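Local coordinates for protein Pcdhgb2 (Mus musculus, PDB 5SZR) that probably mediates calcium-dependent cell adhesion and may help set up specific neuronal connections, here represented by its extracellular cadherin domains 3 to 6, at residues Ala43-Asp48 against Ala91-Ile96; Ile100-Asp105 against Gly140-Val145; Asp317-Ala322 against Val409-Gln414; Val341-Glu346 against Arg393-Arg398. All coordinates share one frame; numbering follows the deposited sequence.

Overall arrangement
All four contacts lie along a rod of cadherin domains, and none is a true hydrophobic core. Interactions 1, 2 and 4 are surface contacts; 1, a pair of histidines near one end of the chain, is slight, whereas 4, an arginine lying over a leucine near the other end, buries the most area. Interactions 2 and 3, about 102 Å apart between centres, are equivalent calcium junctions between successive domains. Of these, interaction 3 is partly buried; at both, carboxylate, amide and carbonyl oxygens gather round calcium ions. Interactions 1 and 2 share strand 91-101, which carries His93 near its start and runs on into the linker. Interactions 3 and 4 reach the same sheet of the last domain.

Interaction 1: Ala43-Asp48 against Ala91-Ile96; sequences AFHNVD and ASHCSI. With EDO (1,2-ethanediol), chain B.
His45 and His93 bring their imidazoles together on the protein surface, and they are the two residues that touch across these segments. The side chains cross at about a right angle, while the ring planes are inclined at 50° with centroids 5.3 Å apart, so the pair is neither a stack nor an edge-to-face contact. The touch is made by the ND1-CE1 side of His45 against one carbon: His45 ND1 lies 4.0 Å from His93 CD2. His93 holds its CG anti to the carbonyl carbon (chi1 -47°), which brings CD2 round to His45. No hydrogen bond joins the rings, and His45 ND1 is covered here without any polar partner in the model. Asn46 CB sits 3.5 Å above one face of the His45 ring, toward the rim. Farther along, Asp48 caps helix 49-54 through OD2 and the backbone N of Gln50, while its OD1 accepts a hydrogen bond from O1 of a 1,2-ethanediol at 3.3 Å. His45 follows directly on strand 41-44 and His93 lies in strand 91-101; strand 77-85 runs between these two in the cadherin sheet, pairing with both, and His93 also rests on its Glu83.

Interaction 2: Ile100-Asp105 against Gly140-Val145; sequences ILDEND and GENGDV. With CA (calcium ion), chain K; CA (calcium ion), chain L; CA (calcium ion), chain J.
Asn142 lays its side-chain amide against Asn104 at the calcium junction between two successive cadherin domains. Segment 100-105 carries the Asp-Glu-Asn-Asp linker at the end of the first domain, and segment 140-145 belongs to a metal-binding loop of the following one. The tight part is here: the two amides are stacked, their planes 25° apart, and Asn142 CG comes to 3.5 Å from Asn104 CB. Asn142 ND2 is pushed to 3.0 Å from Asn104 N, a close approach of two donors and not a bond. From the opposite direction comes Asp102, whose OD2 stands 3.4 Å from Asn142 ND2, with carboxylate and amide planes 55° apart. With CG beside its own backbone N (chi1 -59°), Asn142 sends its amide into the linker while leaving its backbone carbonyl turned to the metal. One calcium ion then ties the segments directly, held by Asn142 O at 2.4 Å and by Asn104 OD1 at 2.5 Å; Asp136, Asp138 and Asp189 help complete that site. Were an alanine here, the backbone carbonyl ligand would remain, but Asn104 would probably lose the amide stacked on it and a gap would open beside its CB.

The looser side is that of exposed Asp105, whose carboxylate turns to the metals. A second calcium ion is bound by Asp102 OD1, Glu103 O and Asp105 OD1, with Glu16, Glu73 and Asp138 around it. The other oxygen, Asp105 OD2, reaches a third calcium ion at 2.4 Å, where two waters also bind, water 2 at 2.3 Å.

Interaction 3: Asp317-Ala322 against Val409-Gln414; sequences DRNDNA and VRDGGQ. With CA (calcium ion), chain Q; CA (calcium ion), chain R; CA (calcium ion), chain P; MAN (alpha-D-mannopyranose), chain U.
Asn319 and Asp411 meet at one calcium ion, in the junction where the Asp-Arg-Asn-Asp-Asn linker enters the last cadherin domain of this chain. Asn319 OD1 binds that ion at 2.3 Å and Asp411 OD2 at 2.6 Å, while Asn321 O is a third ligand; Asp358, Asp360 and Asn364 complete the site. The two side chains approach from opposite directions with amide and carboxylate planes 69° apart. Their ligand oxygens crowd together round the metal. The Asn319 chi1 of -168° swings its amide away from its own N, carrying OD1 to the metal and ND2 to Asp411 OD2, a weak hydrogen bond of 3.1 Å.

The next shell fixes the carboxylate. Asp411 OD1 accepts from Gly413 N at 3.2 Å, closing an Asx turn; the N-H comes from above the carboxylate plane, 56° out of it. Leu417 provides the stronger polar partner of this side chain. Gly413 suits the place, since a CB on it would clash with Asn319 ND2. On either side of Asn319 in the linker, Asp317 OD1, Arg318 O and Asp320 OD1 hold a second calcium ion, and Asp320 OD2 holds a third. Next to Asp411, Arg410 NE gives a hydrogen bond of 2.9 Å to O5 of a protein-attached mannose.

Interaction 4: Val341-Glu346 against Arg393-Arg398; sequences VPRAAE and RALGDR
Arg343 stretches its side chain over Leu395, touching it almost entirely through one methyl group, CD2. From the backbone the chain leaves with CG anti to the carbonyl carbon (chi1 -75°), and its first carbon, Arg343 CB, is 4.1 Å from Leu395 CD2. One step on comes the closest approach, Arg343 CG to Leu395 CD2 at 3.7 Å. Arg343 CD bridges onward and stands off a little, 4.4 Å from Leu395 CD2. A bend at chi3 (138°) then tilts the end of the chain so that the guanidinium covers the same methyl: Arg343 NE stays 4.1 Å from Leu395 CD2 and Arg343 CZ comes to 3.8 Å. The guanidinium thus lies face down on the leucine, with Leu395 CD2 beneath its centre, and its two terminal nitrogens spread out around the methyl. Beyond it, Arg343 NH1 approaches Gly396 O obliquely at 4.1 Å without a hydrogen bond, and the carboxylate of Asp397, of opposite charge, stands too far off to pair. Leu395 CB packs 3.8 Å from Arg343 O. With an alanine here, Leu395 CD2 would probably lose the guanidinium that covers it and become more exposed to solvent.

Arg343 sits in a type I turn from Pro342 to Ala345 at the end region of strand 335-342, while Leu395 is in the loop from strand 388-391 to strand 402-410, which belong to different sheets of this last cadherin sandwich. Phe427 of strand 418-428, the partner of 335-342, touches both side chains, and Leu379 touches Leu395.

Interaction 1: Ala43-Asp48 against Ala91-Ile96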
loop_
_atom_site.group_PDB
_atom_site.type_symbol
_atom_site.label_atom_id
_atom_site.label_comp_id
_atom_site.label_asym_id
_atom_site.label_seq_id
_atom_site.Cartn_x
_atom_site.Cartn_y
_atom_site.Cartn_z
ATOM N N ALA A 43 49.977 28.485 -57.787
ATOM C CA ALA A 43 50.383 27.968 -56.489
ATOM C C ALA A 43 49.826 28.868 -55.397
ATOM O O ALA A 43 49.722 30.085 -55.573
ATOM C CB ALA A 43 51.908 27.876 -56.373
ATOM N N PHE A 44 49.459 28.258 -54.274
ATOM C CA PHE A 44 49.124 29.042 -53.097
ATOM C C PHE A 44 50.369 29.744 -52.565
ATOM O O PHE A 44 51.503 29.314 -52.793
ATOM C CB PHE A 44 48.529 28.159 -51.994
ATOM C CG PHE A 44 47.194 27.557 -52.335
ATOM C CD1 PHE A 44 46.111 28.363 -52.645
ATOM C CD2 PHE A 44 47.016 26.184 -52.314
ATOM C CE1 PHE A 44 44.880 27.805 -52.946
ATOM C CE2 PHE A 44 45.788 25.622 -52.612
ATOM C CZ PHE A 44 44.719 26.434 -52.928
ATOM N N HIS A 45 50.149 30.838 -51.840
ATOM C CA HIS A 45 51.245 31.511 -51.159
ATOM C C HIS A 45 50.680 32.316 -49.997
ATOM O O HIS A 45 49.629 32.949 -50.127
ATOM C CB HIS A 45 52.044 32.405 -52.123
ATOM C CG HIS A 45 52.022 33.861 -51.771
ATOM N ND1 HIS A 45 51.093 34.738 -52.293
ATOM C CD2 HIS A 45 52.818 34.596 -50.958
ATOM C CE1 HIS A 45 51.315 35.948 -51.810
ATOM N NE2 HIS A 45 52.356 35.889 -50.998
ATOM N N ASN A 46 51.380 32.272 -48.862
ATOM C CA ASN A 46 50.974 32.969 -47.643
ATOM C C ASN A 46 49.547 32.594 -47.243
ATOM O O ASN A 46 48.711 33.449 -46.933
ATOM C CB ASN A 46 51.128 34.484 -47.802
ATOM C CG ASN A 46 51.003 35.229 -46.479
ATOM O OD1 ASN A 46 49.950 35.790 -46.166
ATOM N ND2 ASN A 46 52.078 35.239 -45.698
ATOM N N VAL A 47 49.265 31.295 -47.252
ATOM C CA VAL A 47 47.970 30.789 -46.825
ATOM C C VAL A 47 48.140 30.045 -45.513
ATOM O O VAL A 47 49.235 29.611 -45.141
ATOM C CB VAL A 47 47.299 29.876 -47.873
ATOM C CG1 VAL A 47 47.085 30.632 -49.187
ATOM C CG2 VAL A 47 48.114 28.604 -48.080
ATOM N N ASP A 48 47.026 29.902 -44.806
ATOM C CA ASP A 48 47.005 29.126 -43.582
ATOM C C ASP A 48 47.269 27.656 -43.888
ATOM O O ASP A 48 47.021 27.174 -44.997
ATOM C CB ASP A 48 45.660 29.294 -42.878
ATOM C CG ASP A 48 45.615 28.601 -41.534
ATOM O OD1 ASP A 48 46.292 29.079 -40.598
ATOM O OD2 ASP A 48 44.903 27.582 -41.418
ATOM N N ALA A 91 55.330 37.518 -62.042
ATOM C CA ALA A 91 54.188 36.806 -61.490
ATOM C C ALA A 91 53.102 37.797 -61.100
ATOM O O ALA A 91 53.354 38.992 -60.919
ATOM C CB ALA A 91 54.584 35.951 -60.280
ATOM N N SER A 92 51.883 37.276 -60.975
ATOM C CA SER A 92 50.729 38.040 -60.523
ATOM C C SER A 92 49.964 37.229 -59.488
ATOM O O SER A 92 50.028 35.996 -59.461
ATOM C CB SER A 92 49.801 38.417 -61.684
ATOM O OG SER A 92 50.306 39.533 -62.390
ATOM N N HIS A 93 49.227 37.938 -58.634
ATOM C CA HIS A 93 48.536 37.326 -57.510
ATOM C C HIS A 93 47.071 37.732 -57.499
ATOM O O HIS A 93 46.701 38.806 -57.985
ATOM C CB HIS A 93 49.175 37.720 -56.173
ATOM C CG HIS A 93 50.667 37.612 -56.157
ATOM N ND1 HIS A 93 51.491 38.645 -56.550
ATOM C CD2 HIS A 93 51.484 36.594 -55.796
ATOM C CE1 HIS A 93 52.752 38.268 -56.432
ATOM N NE2 HIS A 93 52.775 37.028 -55.978
ATOM N N CYS A 94 46.242 36.856 -56.938
ATOM C CA CYS A 94 44.855 37.178 -56.644
ATOM C C CYS A 94 44.442 36.420 -55.391
ATOM O O CYS A 94 45.082 35.440 -54.997
ATOM C CB CYS A 94 43.925 36.834 -57.811
ATOM S SG CYS A 94 43.532 35.081 -57.950
ATOM N N SER A 95 43.366 36.883 -54.762
ATOM C CA SER A 95 42.869 36.283 -53.533
ATOM C C SER A 95 41.433 35.813 -53.713
ATOM O O SER A 95 40.656 36.400 -54.474
ATOM C CB SER A 95 42.949 37.259 -52.353
ATOM O OG SER A 95 44.286 37.408 -51.911
ATOM N N ILE A 96 41.091 34.741 -53.004
ATOM C CA ILE A 96 39.768 34.135 -53.059
ATOM C C ILE A 96 39.307 33.927 -51.625
ATOM O O ILE A 96 39.851 33.075 -50.912
ATOM C CB ILE A 96 39.771 32.810 -53.827
ATOM C CG1 ILE A 96 40.253 33.043 -55.257
ATOM C CG2 ILE A 96 38.383 32.183 -53.817
ATOM C CD1 ILE A 96 40.885 31.843 -55.873
HETATM C C1 EDO B . 50.357 29.975 -40.256
HETATM O O1 EDO B . 49.109 30.649 -40.063
HETATM C C2 EDO B . 50.130 28.472 -40.336
HETATM O O2 EDO B . 49.319 28.179 -41.478
#

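Interaction 2: Ile100-Asp105 against Gly140-Val145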
loop_
_atom_site.group_PDB
_atom_site.type_symbol
_atom_site.label_atom_id
_atom_site.label_comp_id
_atom_site.label_asym_id
_atom_site.label_seq_id
_atom_site.Cartn_x
_atom_site.Cartn_y
_atom_site.Cartn_z
ATOM N N ILE A 100 32.002 30.023 -45.529
ATOM C CA ILE A 100 31.349 28.754 -45.235
ATOM C C ILE A 100 29.973 29.044 -44.660
ATOM O O ILE A 100 29.799 29.986 -43.874
ATOM C CB ILE A 100 32.195 27.903 -44.269
ATOM C CG1 ILE A 100 33.619 27.757 -44.803
ATOM C CG2 ILE A 100 31.561 26.529 -44.056
ATOM C CD1 ILE A 100 33.696 27.163 -46.196
ATOM N N LEU A 101 28.987 28.250 -45.065
ATOM C CA LEU A 101 27.617 28.402 -44.600
ATOM C C LEU A 101 27.294 27.339 -43.559
ATOM O O LEU A 101 27.659 26.170 -43.712
ATOM C CB LEU A 101 26.632 28.315 -45.766
ATOM C CG LEU A 101 26.737 29.484 -46.746
ATOM C CD1 LEU A 101 25.780 29.304 -47.912
ATOM C CD2 LEU A 101 26.478 30.796 -46.024
ATOM N N ASP A 102 26.610 27.755 -42.500
ATOM C CA ASP A 102 26.263 26.852 -41.414
ATOM C C ASP A 102 25.077 25.980 -41.803
ATOM O O ASP A 102 24.038 26.487 -42.239
ATOM C CB ASP A 102 25.937 27.648 -40.151
ATOM C CG ASP A 102 25.275 26.799 -39.080
ATOM O OD1 ASP A 102 25.740 25.665 -38.842
ATOM O OD2 ASP A 102 24.280 27.269 -38.487
ATOM N N GLU A 103 25.235 24.669 -41.643
ATOM C CA GLU A 103 24.151 23.710 -41.775
ATOM C C GLU A 103 23.822 23.127 -40.408
ATOM O O GLU A 103 24.648 23.124 -39.491
ATOM C CB GLU A 103 24.513 22.577 -42.742
ATOM C CG GLU A 103 24.892 23.034 -44.147
ATOM C CD GLU A 103 23.711 23.585 -44.925
ATOM O OE1 GLU A 103 23.881 24.609 -45.626
ATOM O OE2 GLU A 103 22.613 22.993 -44.830
ATOM N N ASN A 104 22.596 22.627 -40.284
ATOM C CA ASN A 104 22.117 22.016 -39.048
ATOM C C ASN A 104 22.630 20.583 -38.998
ATOM O O ASN A 104 21.961 19.644 -39.432
ATOM C CB ASN A 104 20.597 22.076 -38.982
ATOM C CG ASN A 104 20.052 21.667 -37.632
ATOM O OD1 ASN A 104 20.797 21.514 -36.664
ATOM N ND2 ASN A 104 18.738 21.496 -37.557
ATOM N N ASP A 105 23.842 20.407 -38.465
ATOM C CA ASP A 105 24.431 19.080 -38.343
ATOM C C ASP A 105 24.888 18.758 -36.923
ATOM O O ASP A 105 25.596 17.764 -36.728
ATOM C CB ASP A 105 25.597 18.907 -39.327
ATOM C CG ASP A 105 26.710 19.921 -39.113
ATOM O OD1 ASP A 105 26.478 20.943 -38.438
ATOM O OD2 ASP A 105 27.821 19.698 -39.636
ATOM N N GLY A 140 22.759 30.414 -35.032
ATOM C CA GLY A 140 21.464 30.914 -35.462
ATOM C C GLY A 140 20.326 29.992 -35.076
ATOM O O GLY A 140 20.282 29.439 -33.972
ATOM N N GLU A 141 19.388 29.817 -36.012
ATOM C CA GLU A 141 18.214 28.993 -35.748
ATOM C C GLU A 141 18.592 27.534 -35.540
ATOM O O GLU A 141 17.953 26.826 -34.749
ATOM C CB GLU A 141 17.207 29.133 -36.889
ATOM C CG GLU A 141 16.575 30.507 -36.976
ATOM C CD GLU A 141 15.511 30.597 -38.052
ATOM O OE1 GLU A 141 15.211 29.560 -38.682
ATOM O OE2 GLU A 141 14.976 31.706 -38.269
ATOM N N ASN A 142 19.626 27.064 -36.242
ATOM C CA ASN A 142 20.066 25.686 -36.070
ATOM C C ASN A 142 20.549 25.412 -34.650
ATOM O O ASN A 142 20.500 24.262 -34.198
ATOM C CB ASN A 142 21.161 25.361 -37.087
ATOM C CG ASN A 142 20.699 25.556 -38.524
ATOM O OD1 ASN A 142 19.545 25.904 -38.774
ATOM N ND2 ASN A 142 21.603 25.344 -39.471
ATOM N N GLY A 143 20.990 26.442 -33.933
ATOM C CA GLY A 143 21.392 26.322 -32.549
ATOM C C GLY A 143 20.369 26.776 -31.532
ATOM O O GLY A 143 20.653 26.740 -30.330
ATOM N N ASP A 144 19.189 27.206 -31.969
ATOM C CA ASP A 144 18.139 27.664 -31.065
ATOM C C ASP A 144 17.327 26.452 -30.617
ATOM O O ASP A 144 16.598 25.855 -31.416
ATOM C CB ASP A 144 17.254 28.697 -31.754
ATOM C CG ASP A 144 16.646 29.686 -30.780
ATOM O OD1 ASP A 144 17.372 30.162 -29.882
ATOM O OD2 ASP A 144 15.442 29.989 -30.914
ATOM N N VAL A 145 17.449 26.092 -29.338
ATOM C CA VAL A 145 16.841 24.885 -28.791
ATOM C C VAL A 145 15.730 25.269 -27.823
ATOM O O VAL A 145 15.818 26.276 -27.112
ATOM C CB VAL A 145 17.890 23.999 -28.084
ATOM C CG1 VAL A 145 17.270 22.680 -27.619
ATOM C CG2 VAL A 145 19.066 23.746 -28.994
HETATM CA CA CA K . 26.787 23.318 -38.270
HETATM CA CA CA L . 21.435 22.040 -34.290
HETATM CA CA CA J . 29.605 20.925 -38.719
HETATM O O HOH W 1 29.986 19.358 -36.500
HETATM O O HOH W 2 30.471 19.167 -39.961
#

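Interaction 3: Asp317-Ala322 against Val409-Gln414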
loop_
_atom_site.group_PDB
_atom_site.type_symbol
_atom_site.label_atom_id
_atom_site.label_comp_id
_atom_site.label_asym_id
_atom_site.label_seq_id
_atom_site.Cartn_x
_atom_site.Cartn_y
_atom_site.Cartn_z
ATOM N N ASP A 317 -21.979 -19.694 28.327
ATOM C CA ASP A 317 -22.439 -20.505 29.443
ATOM C C ASP A 317 -22.106 -21.972 29.205
ATOM O O ASP A 317 -22.390 -22.517 28.135
ATOM C CB ASP A 317 -23.944 -20.328 29.639
ATOM C CG ASP A 317 -24.473 -21.105 30.829
ATOM O OD1 ASP A 317 -23.737 -21.237 31.831
ATOM O OD2 ASP A 317 -25.626 -21.585 30.762
ATOM N N ARG A 318 -21.495 -22.603 30.198
ATOM C CA ARG A 318 -21.327 -24.046 30.236
ATOM C C ARG A 318 -22.157 -24.631 31.372
ATOM O O ARG A 318 -22.616 -23.916 32.267
ATOM C CB ARG A 318 -19.857 -24.441 30.416
ATOM C CG ARG A 318 -19.012 -24.333 29.159
ATOM C CD ARG A 318 -17.655 -24.986 29.378
ATOM N NE ARG A 318 -16.811 -24.927 28.189
ATOM C CZ ARG A 318 -16.897 -25.780 27.171
ATOM N NH1 ARG A 318 -16.085 -25.656 26.128
ATOM N NH2 ARG A 318 -17.798 -26.755 27.196
ATOM N N ASN A 319 -22.345 -25.949 31.327
ATOM C CA ASN A 319 -23.126 -26.643 32.351
ATOM C C ASN A 319 -22.206 -27.084 33.491
ATOM O O ASN A 319 -21.935 -28.267 33.701
ATOM C CB ASN A 319 -23.875 -27.825 31.749
ATOM C CG ASN A 319 -24.920 -28.380 32.699
ATOM O OD1 ASN A 319 -25.569 -27.621 33.414
ATOM N ND2 ASN A 319 -25.073 -29.706 32.728
ATOM N N ASP A 320 -21.722 -26.095 34.243
ATOM C CA ASP A 320 -20.851 -26.358 35.380
ATOM C C ASP A 320 -21.579 -26.263 36.719
ATOM O O ASP A 320 -20.929 -26.215 37.769
ATOM C CB ASP A 320 -19.639 -25.416 35.355
ATOM C CG ASP A 320 -20.022 -23.952 35.219
ATOM O OD1 ASP A 320 -21.186 -23.653 34.889
ATOM O OD2 ASP A 320 -19.140 -23.090 35.429
ATOM N N ASN A 321 -22.909 -26.251 36.710
ATOM C CA ASN A 321 -23.700 -26.265 37.935
ATOM C C ASN A 321 -24.756 -27.352 37.820
ATOM O O ASN A 321 -25.537 -27.360 36.864
ATOM C CB ASN A 321 -24.360 -24.910 38.194
ATOM C CG ASN A 321 -23.356 -23.840 38.557
ATOM O OD1 ASN A 321 -23.010 -23.667 39.727
ATOM N ND2 ASN A 321 -22.884 -23.110 37.554
ATOM N N ALA A 322 -24.773 -28.265 38.788
ATOM C CA ALA A 322 -25.826 -29.261 38.850
ATOM C C ALA A 322 -27.056 -28.670 39.532
ATOM O O ALA A 322 -26.932 -27.832 40.428
ATOM C CB ALA A 322 -25.360 -30.492 39.612
ATOM N N VAL A 409 -34.299 -34.722 39.165
ATOM C CA VAL A 409 -34.424 -33.442 38.482
ATOM C C VAL A 409 -33.158 -33.237 37.659
ATOM O O VAL A 409 -32.049 -33.199 38.208
ATOM C CB VAL A 409 -34.662 -32.290 39.474
ATOM C CG1 VAL A 409 -33.710 -32.379 40.660
ATOM C CG2 VAL A 409 -34.551 -30.950 38.777
ATOM N N ARG A 410 -33.321 -33.136 36.340
ATOM C CA ARG A 410 -32.214 -33.044 35.399
ATOM C C ARG A 410 -32.258 -31.714 34.660
ATOM O O ARG A 410 -33.331 -31.148 34.433
ATOM C CB ARG A 410 -32.258 -34.183 34.375
ATOM C CG ARG A 410 -32.279 -35.568 34.986
ATOM C CD ARG A 410 -32.006 -36.651 33.950
ATOM N NE ARG A 410 -31.449 -37.841 34.589
ATOM C CZ ARG A 410 -32.084 -39.002 34.716
ATOM N NH1 ARG A 410 -33.306 -39.155 34.225
ATOM N NH2 ARG A 410 -31.482 -40.016 35.321
ATOM N N ASP A 411 -31.086 -31.212 34.280
ATOM C CA ASP A 411 -31.055 -30.057 33.401
ATOM C C ASP A 411 -30.996 -30.530 31.948
ATOM O O ASP A 411 -30.982 -31.729 31.657
ATOM C CB ASP A 411 -29.901 -29.112 33.762
ATOM C CG ASP A 411 -28.525 -29.766 33.665
ATOM O OD1 ASP A 411 -28.326 -30.693 32.852
ATOM O OD2 ASP A 411 -27.624 -29.328 34.411
ATOM N N GLY A 412 -30.978 -29.581 31.023
ATOM C CA GLY A 412 -30.992 -29.924 29.617
ATOM C C GLY A 412 -29.625 -29.851 28.970
ATOM O O GLY A 412 -29.513 -29.805 27.745
ATOM N N GLY A 413 -28.578 -29.852 29.791
ATOM C CA GLY A 413 -27.221 -29.799 29.297
ATOM C C GLY A 413 -26.760 -31.120 28.715
ATOM O O GLY A 413 -27.458 -32.135 28.739
ATOM N N GLN A 414 -25.550 -31.090 28.171
ATOM C CA GLN A 414 -24.933 -32.265 27.577
ATOM C C GLN A 414 -23.473 -32.344 28.016
ATOM O O GLN A 414 -22.649 -31.538 27.583
ATOM C CB GLN A 414 -25.042 -32.221 26.048
ATOM C CG GLN A 414 -24.316 -33.354 25.339
ATOM C CD GLN A 414 -24.786 -34.728 25.794
ATOM O OE1 GLN A 414 -25.985 -34.969 25.951
ATOM N NE2 GLN A 414 -23.839 -35.635 26.013
HETATM CA CA CA Q . -22.550 -21.975 33.858
HETATM CA CA CA R . -26.997 -26.855 35.021
HETATM CA CA CA P . -19.509 -20.901 36.131
HETATM C C1 MAN U . -29.356 -37.718 37.652
HETATM C C2 MAN U . -28.601 -38.665 38.592
HETATM C C3 MAN U . -27.116 -38.657 38.225
HETATM C C4 MAN U . -26.943 -39.039 36.757
HETATM C C5 MAN U . -27.701 -38.018 35.897
HETATM C C6 MAN U . -27.649 -38.322 34.414
HETATM O O2 MAN U . -29.044 -40.017 38.398
HETATM O O3 MAN U . -26.347 -39.516 39.054
HETATM O O4 MAN U . -25.562 -39.043 36.406
HETATM O O5 MAN U . -29.103 -38.004 36.292
HETATM O O6 MAN U . -28.744 -37.650 33.798
HETATM O O HOH W 3 -20.245 -21.623 38.510
HETATM O O HOH W 4 -17.166 -20.835 36.645
#

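Interaction 4: Val341-Glu346 against Arg393-Arg398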
loop_
_atom_site.group_PDB
_atom_site.type_symbol
_atom_site.label_atom_id
_atom_site.label_comp_id
_atom_site.label_asym_id
_atom_site.label_seq_id
_atom_site.Cartn_x
_atom_site.Cartn_y
_atom_site.Cartn_z
ATOM N N VAL A 341 -51.503 -38.567 53.366
ATOM C CA VAL A 341 -52.229 -38.609 52.098
ATOM C C VAL A 341 -53.546 -39.348 52.293
ATOM O O VAL A 341 -53.547 -40.532 52.660
ATOM C CB VAL A 341 -51.386 -39.259 50.989
ATOM C CG1 VAL A 341 -52.051 -39.050 49.634
ATOM C CG2 VAL A 341 -49.978 -38.680 50.986
ATOM N N PRO A 342 -54.685 -38.698 52.065
ATOM C CA PRO A 342 -55.971 -39.373 52.284
ATOM C C PRO A 342 -56.247 -40.399 51.196
ATOM O O PRO A 342 -55.914 -40.197 50.026
ATOM C CB PRO A 342 -56.981 -38.221 52.241
ATOM C CG PRO A 342 -56.333 -37.214 51.304
ATOM C CD PRO A 342 -54.849 -37.325 51.549
ATOM N N ARG A 343 -56.865 -41.511 51.594
ATOM C CA ARG A 343 -57.137 -42.577 50.637
ATOM C C ARG A 343 -58.242 -42.192 49.665
ATOM O O ARG A 343 -58.225 -42.621 48.506
ATOM C CB ARG A 343 -57.499 -43.868 51.372
ATOM C CG ARG A 343 -56.309 -44.560 52.010
ATOM C CD ARG A 343 -56.700 -45.895 52.626
ATOM N NE ARG A 343 -55.705 -46.923 52.341
ATOM C CZ ARG A 343 -55.837 -47.843 51.389
ATOM N NH1 ARG A 343 -56.930 -47.869 50.637
ATOM N NH2 ARG A 343 -54.878 -48.739 51.194
ATOM N N ALA A 344 -59.200 -41.386 50.110
ATOM C CA ALA A 344 -60.266 -40.894 49.246
ATOM C C ALA A 344 -59.808 -39.788 48.288
ATOM O O ALA A 344 -60.686 -39.115 47.724
ATOM C CB ALA A 344 -61.434 -40.393 50.097
ATOM N N ALA A 345 -58.507 -39.578 48.089
ATOM C CA ALA A 345 -58.042 -38.516 47.206
ATOM C C ALA A 345 -58.476 -38.781 45.771
ATOM O O ALA A 345 -58.302 -39.886 45.250
ATOM C CB ALA A 345 -56.520 -38.388 47.277
ATOM N N GLU A 346 -59.045 -37.762 45.139
ATOM C CA GLU A 346 -59.410 -37.830 43.735
ATOM C C GLU A 346 -58.172 -37.628 42.863
ATOM O O GLU A 346 -57.222 -36.955 43.275
ATOM C CB GLU A 346 -60.453 -36.765 43.405
ATOM C CG GLU A 346 -61.616 -36.702 44.382
ATOM C CD GLU A 346 -62.545 -37.896 44.272
ATOM O OE1 GLU A 346 -62.649 -38.473 43.167
ATOM O OE2 GLU A 346 -63.172 -38.259 45.291
ATOM N N ARG A 393 -54.589 -41.976 39.704
ATOM C CA ARG A 393 -55.759 -42.836 39.667
ATOM C C ARG A 393 -56.291 -42.992 41.085
ATOM O O ARG A 393 -55.566 -42.800 42.066
ATOM C CB ARG A 393 -55.431 -44.207 39.063
ATOM C CG ARG A 393 -54.567 -45.087 39.957
ATOM C CD ARG A 393 -54.520 -46.517 39.450
ATOM N NE ARG A 393 -54.062 -47.447 40.482
ATOM C CZ ARG A 393 -52.813 -47.891 40.589
ATOM N NH1 ARG A 393 -52.492 -48.737 41.560
ATOM N NH2 ARG A 393 -51.888 -47.494 39.722
ATOM N N ALA A 394 -57.573 -43.334 41.183
ATOM C CA ALA A 394 -58.158 -43.595 42.488
ATOM C C ALA A 394 -57.431 -44.755 43.152
ATOM O O ALA A 394 -57.099 -45.754 42.506
ATOM C CB ALA A 394 -59.650 -43.904 42.361
ATOM N N LEU A 395 -57.159 -44.607 44.443
ATOM C CA LEU A 395 -56.443 -45.642 45.173
ATOM C C LEU A 395 -57.271 -46.921 45.231
ATOM O O LEU A 395 -58.462 -46.893 45.553
ATOM C CB LEU A 395 -56.113 -45.149 46.581
ATOM C CG LEU A 395 -55.073 -45.971 47.335
ATOM C CD1 LEU A 395 -53.785 -46.039 46.541
ATOM C CD2 LEU A 395 -54.832 -45.369 48.704
ATOM N N GLY A 396 -56.635 -48.050 44.901
ATOM C CA GLY A 396 -57.318 -49.325 44.896
ATOM C C GLY A 396 -57.181 -50.072 46.210
ATOM O O GLY A 396 -56.347 -49.751 47.056
ATOM N N ASP A 397 -58.028 -51.093 46.372
ATOM C CA ASP A 397 -58.024 -51.865 47.610
ATOM C C ASP A 397 -56.756 -52.695 47.760
ATOM O O ASP A 397 -56.343 -52.990 48.888
ATOM C CB ASP A 397 -59.256 -52.767 47.677
ATOM C CG ASP A 397 -60.384 -52.160 48.493
ATOM O OD1 ASP A 397 -61.558 -52.321 48.101
ATOM O OD2 ASP A 397 -60.096 -51.526 49.530
ATOM N N ARG A 398 -56.129 -53.082 46.651
ATOM C CA ARG A 398 -54.921 -53.894 46.680
ATOM C C ARG A 398 -53.647 -53.063 46.596
ATOM O O ARG A 398 -52.571 -53.621 46.353
ATOM C CB ARG A 398 -54.947 -54.920 45.543
ATOM C CG ARG A 398 -56.041 -55.965 45.672
ATOM C CD ARG A 398 -55.982 -56.968 44.532
#